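Local coordinates for protein putative uronate isomerase (Thermotoga maritima, PDB 4NAR) that carries a lactate racemase N-terminal domain and may interconvert the D and L forms of lactate or of a related hydroxy acid, at residues V42-L47 / R234-D239; G111-G116 / R200-R205; G124-E129 / F179-V184; T220-Y225 / E250-L255. One frame throughout, in Å; residues are numbered along the deposited sequence.

Contact 1. Residues V42-L47 / R234-D239; sequences VDFTHL and RALYID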
# COMPACT_ATOMS: atom_id res chain seq x y z
N VAL A 42 -9.83 0.22 -2.46
CA VAL A 42 -11.07 0.25 -3.23
C VAL A 42 -10.76 -0.24 -4.66
O VAL A 42 -10.10 0.46 -5.44
CB VAL A 42 -11.72 1.66 -3.22
CG1 VAL A 42 -13.16 1.61 -3.77
CG2 VAL A 42 -11.72 2.21 -1.80
N ASP A 43 -11.24 -1.44 -4.97
CA ASP A 43 -10.92 -2.10 -6.23
C ASP A 43 -12.07 -3.02 -6.63
O ASP A 43 -13.14 -2.96 -6.02
CB ASP A 43 -9.59 -2.88 -6.12
CG ASP A 43 -9.58 -3.91 -4.96
OD1 ASP A 43 -10.60 -4.62 -4.71
OD2 ASP A 43 -8.52 -4.04 -4.30
N PHE A 44 -11.84 -3.90 -7.60
CA PHE A 44 -12.91 -4.81 -8.02
C PHE A 44 -12.71 -6.29 -7.60
O PHE A 44 -13.19 -7.22 -8.27
CB PHE A 44 -13.26 -4.66 -9.51
CG PHE A 44 -12.09 -4.90 -10.45
CD1 PHE A 44 -11.92 -6.12 -11.09
CD2 PHE A 44 -11.17 -3.89 -10.69
CE1 PHE A 44 -10.85 -6.32 -11.97
CE2 PHE A 44 -10.10 -4.09 -11.56
CZ PHE A 44 -9.94 -5.30 -12.19
N THR A 45 -12.01 -6.48 -6.47
CA THR A 45 -11.82 -7.81 -5.90
C THR A 45 -13.11 -8.64 -5.91
O THR A 45 -13.10 -9.81 -6.32
CB THR A 45 -11.32 -7.76 -4.45
OG1 THR A 45 -10.06 -7.07 -4.39
CG2 THR A 45 -11.20 -9.18 -3.89
N HIS A 46 -14.20 -8.02 -5.46
CA HIS A 46 -15.48 -8.71 -5.33
C HIS A 46 -15.94 -9.40 -6.62
O HIS A 46 -16.51 -10.49 -6.56
CB HIS A 46 -16.56 -7.76 -4.79
CG HIS A 46 -16.95 -6.65 -5.72
ND1 HIS A 46 -18.20 -6.56 -6.28
CD2 HIS A 46 -16.25 -5.57 -6.17
CE1 HIS A 46 -18.26 -5.47 -7.05
NE2 HIS A 46 -17.10 -4.86 -6.99
N LEU A 47 -15.65 -8.79 -7.78
CA LEU A 47 -15.95 -9.41 -9.07
C LEU A 47 -15.03 -10.61 -9.33
O LEU A 47 -15.43 -11.57 -9.98
CB LEU A 47 -15.82 -8.41 -10.22
CG LEU A 47 -16.77 -7.21 -10.37
CD1 LEU A 47 -16.34 -6.34 -11.56
CD2 LEU A 47 -18.23 -7.63 -10.53
N ARG A 234 -10.13 -1.95 -15.53
CA ARG A 234 -9.50 -1.68 -16.81
C ARG A 234 -8.64 -2.84 -17.31
O ARG A 234 -8.41 -2.98 -18.51
CB ARG A 234 -8.65 -0.41 -16.69
CG ARG A 234 -9.49 0.85 -16.42
CD ARG A 234 -10.43 1.20 -17.62
NE ARG A 234 -9.69 1.10 -18.89
CZ ARG A 234 -8.98 2.09 -19.42
NH1 ARG A 234 -8.93 3.27 -18.81
NH2 ARG A 234 -8.31 1.90 -20.55
N ALA A 235 -8.15 -3.67 -16.37
CA ALA A 235 -7.35 -4.84 -16.74
C ALA A 235 -7.20 -5.81 -15.58
O ALA A 235 -7.14 -5.41 -14.42
CB ALA A 235 -5.96 -4.42 -17.23
N LEU A 236 -7.13 -7.09 -15.93
CA LEU A 236 -6.85 -8.16 -14.98
C LEU A 236 -5.76 -9.03 -15.61
O LEU A 236 -6.03 -9.78 -16.56
CB LEU A 236 -8.11 -8.99 -14.73
CG LEU A 236 -8.35 -9.56 -13.32
CD1 LEU A 236 -9.02 -10.95 -13.39
CD2 LEU A 236 -7.08 -9.61 -12.46
N TYR A 237 -4.53 -8.90 -15.13
CA TYR A 237 -3.43 -9.68 -15.69
C TYR A 237 -3.21 -10.94 -14.86
O TYR A 237 -2.74 -10.87 -13.71
CB TYR A 237 -2.16 -8.83 -15.78
CG TYR A 237 -2.32 -7.64 -16.69
CD1 TYR A 237 -2.97 -7.76 -17.92
CD2 TYR A 237 -1.84 -6.38 -16.33
CE1 TYR A 237 -3.13 -6.67 -18.77
CE2 TYR A 237 -1.99 -5.28 -17.17
CZ TYR A 237 -2.64 -5.43 -18.40
OH TYR A 237 -2.80 -4.35 -19.25
N ILE A 238 -3.56 -12.09 -15.43
CA ILE A 238 -3.49 -13.35 -14.71
C ILE A 238 -2.24 -14.12 -15.13
O ILE A 238 -1.99 -14.29 -16.32
CB ILE A 238 -4.73 -14.22 -15.01
CG1 ILE A 238 -6.02 -13.41 -14.74
CG2 ILE A 238 -4.69 -15.52 -14.20
CD1 ILE A 238 -7.31 -14.23 -14.79
N ASP A 239 -1.45 -14.57 -14.16
CA ASP A 239 -0.22 -15.26 -14.48
C ASP A 239 0.18 -16.20 -13.35
O ASP A 239 -0.50 -16.26 -12.31
CB ASP A 239 0.88 -14.25 -14.78
CG ASP A 239 1.99 -14.82 -15.65
OD1 ASP A 239 2.16 -16.07 -15.66
OD2 ASP A 239 2.69 -14.01 -16.31
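F44 and L236 mark the nearest backbone approach, with CA atoms 9.8 Å apart, where the turn that starts helix 45-58 faces strand 231-240 across a gap bridged by side chains and without hydrogen bonds. Two local motifs meet here. F44, at the N-cap position of the helix, is the middle residue of an Asx turn closed by D43 OD1 and T45 N, and the strand carries a classic beta bulge, in which R234 and A235 both face V224 of the adjacent strand 217-227. F44 starts out toward the strand, and its first torsion (chi1 58°) sets CG between the backbone N and the carbonyl carbon, sending the ring across the gap. The leading atom is CZ, 3.6 Å from A235 O. That oxygen lies at the ring edge, close to the ring plane, where the slightly positive aromatic hydrogens probably make a carbonyl a favourable neighbour. Farther along the strand, L236, which leaves the backbone toward the turn, has CG 4.3 Å from F44 CE1, an approach oblique to the ring. The phenyl group is buried, and it also packs on I15 of helix 12-24 and on M223 of strand 217-227, so it joins two helices to the sheet. Behind the ring, the turn is fixed by one carboxylate oxygen. D43 OD1 accepts from both T45 OG1 and T45 N, which come from one face of the carboxylate, about 40° above its plane; the bond from T45 N to D43 OD1 measures 2.9 Å, with an N-H...O angle of 161°.

Contact 2. Residues G111-G116 / R200-R205; sequences GTLPAG and RKIINR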
# COMPACT_ATOMS: atom_id res chain seq x y z
N GLY A 111 14.01 -17.80 5.29
CA GLY A 111 15.41 -17.54 5.00
C GLY A 111 15.78 -16.09 5.27
O GLY A 111 14.93 -15.32 5.72
N THR A 112 17.03 -15.72 5.00
CA THR A 112 17.48 -14.35 5.26
C THR A 112 17.92 -13.64 3.99
O THR A 112 18.37 -14.28 3.04
CB THR A 112 18.67 -14.31 6.25
OG1 THR A 112 19.66 -15.25 5.84
CG2 THR A 112 18.25 -14.65 7.67
N LEU A 113 17.78 -12.32 3.97
CA LEU A 113 18.52 -11.48 3.03
C LEU A 113 19.94 -11.31 3.58
O LEU A 113 20.12 -11.00 4.75
CB LEU A 113 17.83 -10.11 2.88
CG LEU A 113 16.41 -10.11 2.29
CD1 LEU A 113 15.85 -8.69 2.20
CD2 LEU A 113 16.39 -10.76 0.92
N PRO A 114 20.96 -11.51 2.73
CA PRO A 114 22.36 -11.32 3.15
C PRO A 114 22.72 -9.86 3.45
O PRO A 114 22.19 -8.94 2.81
CB PRO A 114 23.18 -11.84 1.96
CG PRO A 114 22.24 -11.78 0.78
CD PRO A 114 20.88 -12.08 1.37
N ALA A 115 23.63 -9.66 4.40
CA ALA A 115 23.99 -8.34 4.91
C ALA A 115 24.51 -7.41 3.83
O ALA A 115 24.20 -6.21 3.85
CB ALA A 115 25.02 -8.48 6.04
N GLY A 116 25.31 -7.95 2.92
CA GLY A 116 25.87 -7.15 1.83
C GLY A 116 24.80 -6.47 1.00
O GLY A 116 24.83 -5.24 0.79
N ARG A 200 11.50 -2.48 -4.33
CA ARG A 200 11.09 -3.47 -5.31
C ARG A 200 12.20 -4.56 -5.45
O ARG A 200 11.91 -5.77 -5.52
CB ARG A 200 10.77 -2.73 -6.61
CG ARG A 200 9.54 -3.19 -7.39
CD ARG A 200 8.19 -2.89 -6.71
NE ARG A 200 7.39 -4.11 -6.75
CZ ARG A 200 6.07 -4.21 -6.60
NH1 ARG A 200 5.28 -3.16 -6.40
NH2 ARG A 200 5.53 -5.43 -6.65
N LYS A 201 13.47 -4.16 -5.43
CA LYS A 201 14.58 -5.14 -5.41
C LYS A 201 14.56 -6.05 -4.17
O LYS A 201 14.74 -7.27 -4.29
CB LYS A 201 15.93 -4.45 -5.48
CG LYS A 201 16.30 -3.92 -6.86
CD LYS A 201 17.60 -3.10 -6.80
CE LYS A 201 18.12 -2.79 -8.20
NZ LYS A 201 17.19 -1.88 -8.90
N ILE A 202 14.37 -5.45 -3.00
CA ILE A 202 14.29 -6.19 -1.74
C ILE A 202 13.10 -7.16 -1.75
O ILE A 202 13.22 -8.34 -1.37
CB ILE A 202 14.12 -5.22 -0.54
CG1 ILE A 202 15.40 -4.41 -0.32
CG2 ILE A 202 13.77 -5.98 0.73
CD1 ILE A 202 15.25 -3.32 0.73
N ILE A 203 11.95 -6.66 -2.19
CA ILE A 203 10.73 -7.44 -2.24
C ILE A 203 10.89 -8.65 -3.15
O ILE A 203 10.48 -9.76 -2.78
CB ILE A 203 9.53 -6.56 -2.71
CG1 ILE A 203 9.06 -5.66 -1.56
CG2 ILE A 203 8.37 -7.42 -3.24
CD1 ILE A 203 8.01 -4.65 -1.97
N ASN A 204 11.47 -8.43 -4.33
CA ASN A 204 11.65 -9.51 -5.30
C ASN A 204 12.65 -10.54 -4.80
O ASN A 204 12.44 -11.75 -4.95
CB ASN A 204 12.11 -8.97 -6.65
CG ASN A 204 11.03 -8.15 -7.37
OD1 ASN A 204 9.86 -8.08 -6.93
ND2 ASN A 204 11.43 -7.53 -8.50
N ARG A 205 13.73 -10.07 -4.19
CA ARG A 205 14.78 -10.96 -3.70
C ARG A 205 14.24 -11.88 -2.62
O ARG A 205 14.44 -13.09 -2.66
CB ARG A 205 15.99 -10.16 -3.20
CG ARG A 205 17.08 -10.98 -2.52
CD ARG A 205 17.66 -12.07 -3.43
NE ARG A 205 18.75 -12.81 -2.79
CZ ARG A 205 18.68 -14.11 -2.46
NH1 ARG A 205 17.57 -14.81 -2.72
NH2 ARG A 205 19.72 -14.70 -1.87
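L113 and R205 bring the backbones to within 7.7 Å, CA to CA, at the point where strand 107-113 ends and P114, in the N-cap position, leads into helix 115-121; the opposing segment is one stretch of helix 198-213. The contact is carried by the forked end of L113. Its branch CD1 meets I202 CG2 at 3.7 Å, the two side chains crossing at about a right angle. The other branch, CD2, lies 3.5 Å from R205 CG, and here the chains slide past each other in opposite directions. R205 sets out with CG opposite its backbone N (chi1 174°) and then bends at chi2 (59°), which lays the aliphatic part of the arginine along the leucine and carries the guanidinium past L113 to the neighbourhood of P114. There NH2 comes within 4.3 Å of P114 CD, oblique to the guanidinium plane, in a loose contact at the edge of the interface. The buried part is thus wholly apolar. L113 also packs on V118 of helix 115-121 and on A206 and M209 of helix 198-213, while its backbone pairs with I130 in the two-stranded antiparallel sheet. I202 continues onto T178, F179 and A182 of helix 173-186, and R205 rests on F117 of helix 115-121.

Contact 3. Residues G124-E129 / F179-V184; sequences GDLEEE and FHWAAV. With SO4 (sulfate ion), chain B.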
# COMPACT_ATOMS: atom_id res chain seq x y z
N GLY A 124 24.28 1.20 3.59
CA GLY A 124 24.99 0.71 4.76
C GLY A 124 24.32 1.02 6.09
O GLY A 124 24.87 0.69 7.15
N ASP A 125 23.14 1.65 6.06
CA ASP A 125 22.46 1.97 7.32
C ASP A 125 22.14 0.74 8.17
O ASP A 125 22.20 0.81 9.40
CB ASP A 125 21.21 2.84 7.09
CG ASP A 125 21.54 4.33 6.93
OD1 ASP A 125 22.71 4.71 7.14
OD2 ASP A 125 20.62 5.13 6.61
N LEU A 126 21.81 -0.39 7.54
CA LEU A 126 21.44 -1.57 8.32
C LEU A 126 22.60 -2.54 8.59
O LEU A 126 22.92 -2.83 9.76
CB LEU A 126 20.25 -2.30 7.70
CG LEU A 126 18.88 -1.72 8.09
CD1 LEU A 126 18.78 -1.57 9.61
CD2 LEU A 126 18.65 -0.38 7.40
N GLU A 127 23.21 -3.04 7.52
CA GLU A 127 24.38 -3.92 7.63
C GLU A 127 24.19 -5.16 8.50
O GLU A 127 24.97 -5.41 9.43
CB GLU A 127 25.60 -3.13 8.09
CG GLU A 127 26.50 -2.69 6.94
CD GLU A 127 27.32 -1.45 7.29
OE1 GLU A 127 27.21 -0.97 8.44
OE2 GLU A 127 28.05 -0.95 6.41
N GLU A 128 23.16 -5.94 8.19
CA GLU A 128 22.93 -7.22 8.86
C GLU A 128 22.05 -8.13 8.00
O GLU A 128 21.40 -7.67 7.06
CB GLU A 128 22.27 -6.99 10.23
CG GLU A 128 20.91 -6.26 10.16
CD GLU A 128 20.18 -6.23 11.49
OE1 GLU A 128 20.12 -5.13 12.10
OE2 GLU A 128 19.66 -7.29 11.93
N GLU A 129 22.05 -9.42 8.33
CA GLU A 129 21.14 -10.39 7.71
C GLU A 129 19.71 -10.09 8.16
O GLU A 129 19.46 -9.94 9.36
CB GLU A 129 21.53 -11.82 8.10
CG GLU A 129 22.38 -12.56 7.09
CD GLU A 129 23.01 -13.83 7.64
OE1 GLU A 129 22.57 -14.94 7.26
OE2 GLU A 129 23.95 -13.73 8.46
N PHE A 179 12.61 -2.47 3.75
CA PHE A 179 12.27 -1.88 2.45
C PHE A 179 11.74 -0.45 2.59
O PHE A 179 12.04 0.40 1.74
CB PHE A 179 11.37 -2.80 1.58
CG PHE A 179 9.88 -2.64 1.81
CD1 PHE A 179 9.19 -1.51 1.37
CD2 PHE A 179 9.15 -3.68 2.38
CE1 PHE A 179 7.82 -1.39 1.55
CE2 PHE A 179 7.77 -3.57 2.55
CZ PHE A 179 7.10 -2.42 2.13
N HIS A 180 10.98 -0.19 3.64
CA HIS A 180 10.49 1.16 3.88
C HIS A 180 11.65 2.15 4.06
O HIS A 180 11.62 3.26 3.51
CB HIS A 180 9.54 1.21 5.08
CG HIS A 180 8.13 0.83 4.75
ND1 HIS A 180 7.33 1.59 3.93
CD2 HIS A 180 7.38 -0.23 5.14
CE1 HIS A 180 6.14 1.02 3.82
NE2 HIS A 180 6.15 -0.09 4.55
N TRP A 181 12.68 1.74 4.79
CA TRP A 181 13.82 2.61 5.02
C TRP A 181 14.66 2.79 3.75
O TRP A 181 15.11 3.90 3.46
CB TRP A 181 14.69 2.08 6.16
CG TRP A 181 15.74 3.06 6.60
CD1 TRP A 181 17.10 2.91 6.50
CD2 TRP A 181 15.52 4.35 7.19
NE1 TRP A 181 17.73 4.03 6.99
CE2 TRP A 181 16.78 4.94 7.42
CE3 TRP A 181 14.37 5.07 7.55
CZ2 TRP A 181 16.94 6.20 8.00
CZ3 TRP A 181 14.52 6.34 8.12
CH2 TRP A 181 15.80 6.89 8.34
N ALA A 182 14.87 1.69 3.02
CA ALA A 182 15.56 1.74 1.73
C ALA A 182 14.86 2.74 0.82
O ALA A 182 15.51 3.57 0.17
CB ALA A 182 15.58 0.34 1.09
N ALA A 183 13.53 2.66 0.79
CA ALA A 183 12.72 3.52 -0.07
C ALA A 183 12.85 4.98 0.30
O ALA A 183 13.00 5.85 -0.56
CB ALA A 183 11.25 3.08 -0.04
N VAL A 184 12.76 5.27 1.59
CA VAL A 184 12.76 6.67 2.03
C VAL A 184 14.13 7.36 1.83
O VAL A 184 14.19 8.59 1.66
CB VAL A 184 12.23 6.83 3.48
CG1 VAL A 184 13.37 6.61 4.50
CG2 VAL A 184 11.57 8.23 3.65
S SO4 B . 2.61 -1.03 5.80
O1 SO4 B . 3.67 -1.41 4.85
O2 SO4 B . 1.60 -2.10 5.84
O3 SO4 B . 3.21 -0.83 7.13
O4 SO4 B . 1.98 0.23 5.36
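Helix 173-186 presents W181 to D125 and L126 in the loop between helix 115-121 and strand 130-135, while the residue before it, H180, belongs to a sulfate-binding site. The indole N-H spans the contact: W181 NE1 donates to D125 OD2 at 3.1 Å with an angle of 156°. The oxygen is met on its anti side and lies near the indole plane, the carboxylate being turned 36° from the ring. Beside this bond, L126 CD2 packs 3.7 Å from W181 CD1, so a polar and an apolar contact grip the same five-membered end of the indole. A phenylalanine in place of W181 would probably leave D125 OD2 without this N-H partner and the loop less firmly tied to the helix. H180 NE2 donates to sulfate O1 at 2.8 Å, in the imidazole plane, and F179 CE1 lies 3.6 Å above the centre of the H180 ring. The ion, probably from the crystallisation liquor, is also bound by T72, W283 and N348. K347 of helix 347-357 makes a cation-pi contact with W181 and touches L126, which reaches V118 of helix 115-121 as well; A182 packs against P198 and I202 of helix 198-213.

Contact 4. Residues T220-Y225 / E250-L255; sequences TLNMVY and EKACEL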
# COMPACT_ATOMS: atom_id res chain seq x y z
N THR A 220 -1.07 -15.06 -9.81
CA THR A 220 -1.25 -13.64 -9.61
C THR A 220 -2.40 -13.18 -10.49
O THR A 220 -2.50 -13.52 -11.67
CB THR A 220 0.02 -12.81 -9.92
OG1 THR A 220 -0.29 -11.42 -9.80
CG2 THR A 220 0.57 -13.10 -11.34
N LEU A 221 -3.32 -12.44 -9.87
CA LEU A 221 -4.43 -11.84 -10.58
C LEU A 221 -4.29 -10.34 -10.32
O LEU A 221 -4.77 -9.82 -9.30
CB LEU A 221 -5.76 -12.43 -10.07
CG LEU A 221 -5.87 -13.96 -10.22
CD1 LEU A 221 -5.28 -14.70 -9.02
CD2 LEU A 221 -7.30 -14.42 -10.46
N ASN A 222 -3.55 -9.68 -11.21
CA ASN A 222 -3.09 -8.31 -11.01
C ASN A 222 -4.07 -7.31 -11.67
O ASN A 222 -4.16 -7.21 -12.90
CB ASN A 222 -1.67 -8.17 -11.59
CG ASN A 222 -0.94 -6.92 -11.08
OD1 ASN A 222 -1.56 -5.92 -10.69
ND2 ASN A 222 0.40 -6.98 -11.08
N MSE A 223 -4.82 -6.60 -10.83
CA MSE A 223 -5.85 -5.68 -11.29
C MSE A 223 -5.29 -4.30 -11.61
O MSE A 223 -4.35 -3.83 -10.96
CB MSE A 223 -6.90 -5.51 -10.21
CG MSE A 223 -7.74 -6.76 -9.91
SE MSE A 223 -8.88 -6.42 -8.36
CE MSE A 223 -7.53 -6.00 -7.01
N VAL A 224 -5.89 -3.64 -12.60
CA VAL A 224 -5.67 -2.22 -12.81
C VAL A 224 -7.04 -1.56 -13.03
O VAL A 224 -7.92 -2.13 -13.71
CB VAL A 224 -4.72 -1.94 -14.01
CG1 VAL A 224 -4.36 -0.47 -14.09
CG2 VAL A 224 -3.45 -2.77 -13.89
N TYR A 225 -7.24 -0.38 -12.46
CA TYR A 225 -8.55 0.26 -12.52
C TYR A 225 -8.43 1.78 -12.37
O TYR A 225 -7.41 2.31 -11.92
CB TYR A 225 -9.45 -0.27 -11.41
CG TYR A 225 -8.72 -0.33 -10.09
CD1 TYR A 225 -8.02 -1.47 -9.73
CD2 TYR A 225 -8.70 0.77 -9.22
CE1 TYR A 225 -7.31 -1.53 -8.53
CE2 TYR A 225 -8.00 0.71 -8.01
CZ TYR A 225 -7.30 -0.44 -7.68
OH TYR A 225 -6.60 -0.52 -6.49
N GLU A 250 4.79 -5.88 -14.38
CA GLU A 250 5.38 -4.97 -15.37
C GLU A 250 4.33 -4.47 -16.37
O GLU A 250 4.30 -3.29 -16.72
CB GLU A 250 6.55 -5.64 -16.09
CG GLU A 250 7.84 -5.49 -15.32
CD GLU A 250 8.89 -6.55 -15.68
OE1 GLU A 250 8.57 -7.48 -16.47
OE2 GLU A 250 10.03 -6.43 -15.17
N LYS A 251 3.47 -5.38 -16.81
CA LYS A 251 2.37 -4.99 -17.67
C LYS A 251 1.47 -4.02 -16.92
O LYS A 251 1.08 -2.98 -17.47
CB LYS A 251 1.58 -6.20 -18.13
CG LYS A 251 1.95 -6.66 -19.53
CD LYS A 251 2.63 -8.04 -19.52
CE LYS A 251 2.47 -8.79 -20.85
NZ LYS A 251 2.86 -10.25 -20.73
N ALA A 252 1.15 -4.36 -15.67
CA ALA A 252 0.30 -3.51 -14.83
C ALA A 252 0.84 -2.09 -14.75
O ALA A 252 0.09 -1.13 -14.93
CB ALA A 252 0.18 -4.10 -13.44
N CYS A 253 2.14 -1.96 -14.47
CA CYS A 253 2.76 -0.65 -14.30
C CYS A 253 2.69 0.22 -15.57
O CYS A 253 2.52 1.45 -15.49
CB CYS A 253 4.22 -0.82 -13.88
SG CYS A 253 4.43 -1.43 -12.19
N GLU A 254 2.84 -0.42 -16.73
CA GLU A 254 2.75 0.28 -18.00
C GLU A 254 1.36 0.88 -18.21
O GLU A 254 1.23 2.00 -18.69
CB GLU A 254 3.13 -0.63 -19.17
CG GLU A 254 3.19 0.09 -20.51
CD GLU A 254 3.88 1.48 -20.41
OE1 GLU A 254 5.09 1.53 -20.07
OE2 GLU A 254 3.20 2.51 -20.66
N LEU A 255 0.31 0.14 -17.82
CA LEU A 255 -1.04 0.66 -17.95
C LEU A 255 -1.31 1.74 -16.90
O LEU A 255 -1.78 2.85 -17.24
CB LEU A 255 -2.10 -0.45 -17.86
CG LEU A 255 -3.52 0.10 -18.08
CD1 LEU A 255 -3.63 0.84 -19.43
CD2 LEU A 255 -4.59 -0.99 -17.98
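V224 turns CG1 opposite its backbone N (chi1 -172°), which leaves CG2 opposite the carbonyl carbon and aims the two methyls at different residues of helix 241-259. CG2 reaches A252, 3.9 Å from its CB and equally far from its CA, while CG1 meets L255 CD2 at 3.9 Å. L255 holds CG opposite its backbone N (chi1 -176°), and the next torsion brings CD2 against V224, whose CB is 4.1 Å from L255 CD2. Trimming V224 to an alanine would remove both methyls and is likely to open a gap beside A252 and let the L255 side chain turn more freely. The elements belong to a beta-beta-alpha unit: strand 217-227 turns back into its antiparallel neighbour 231-240, and the chain then enters helix 241-259, which packs on one face of this hairpin. The segment axes run parallel, 1° apart, at a closest approach of 8.8 Å. Such a close spacing suits the small A252: V224 CA and A252 CA are 6.4 Å apart. Two residues earlier on the same face of the strand, N222 lays its amide against the same methyl: OD1 and ND2 are each 3.7 Å from A252 CB. The polar end of N222 is not idle in this buried place, since OD1 hydrogen-bonds to T151 OG1. On the far side of the strand M223, a selenomethionine, points away from the helix and packs on I148 of strand 144-150.

How the contacts relate
Contacts 1 and 4 lie in the buried interior around the mixed sheet, 9 Å between centres, and share its adjacent strands 217-227 and 231-240: Y237 N is 2.8 Å from N222 O, a probable hydrogen bond. Contact 1 brings a helix start to this sheet and contact 4 a whole helix. Contacts 2 and 3, 10 Å between centres, are only partly buried and form a second pair, joined by I202 packing on A182 and by a probable T112-E129 hydrogen bond. Contacts 1, 2 and 4 make no hydrogen bonds between their segments; contact 3 is tied by an indole-carboxylate bond and adjoins the bound sulfate. About 17 Å separates the nearest atoms of contacts 1 and 3.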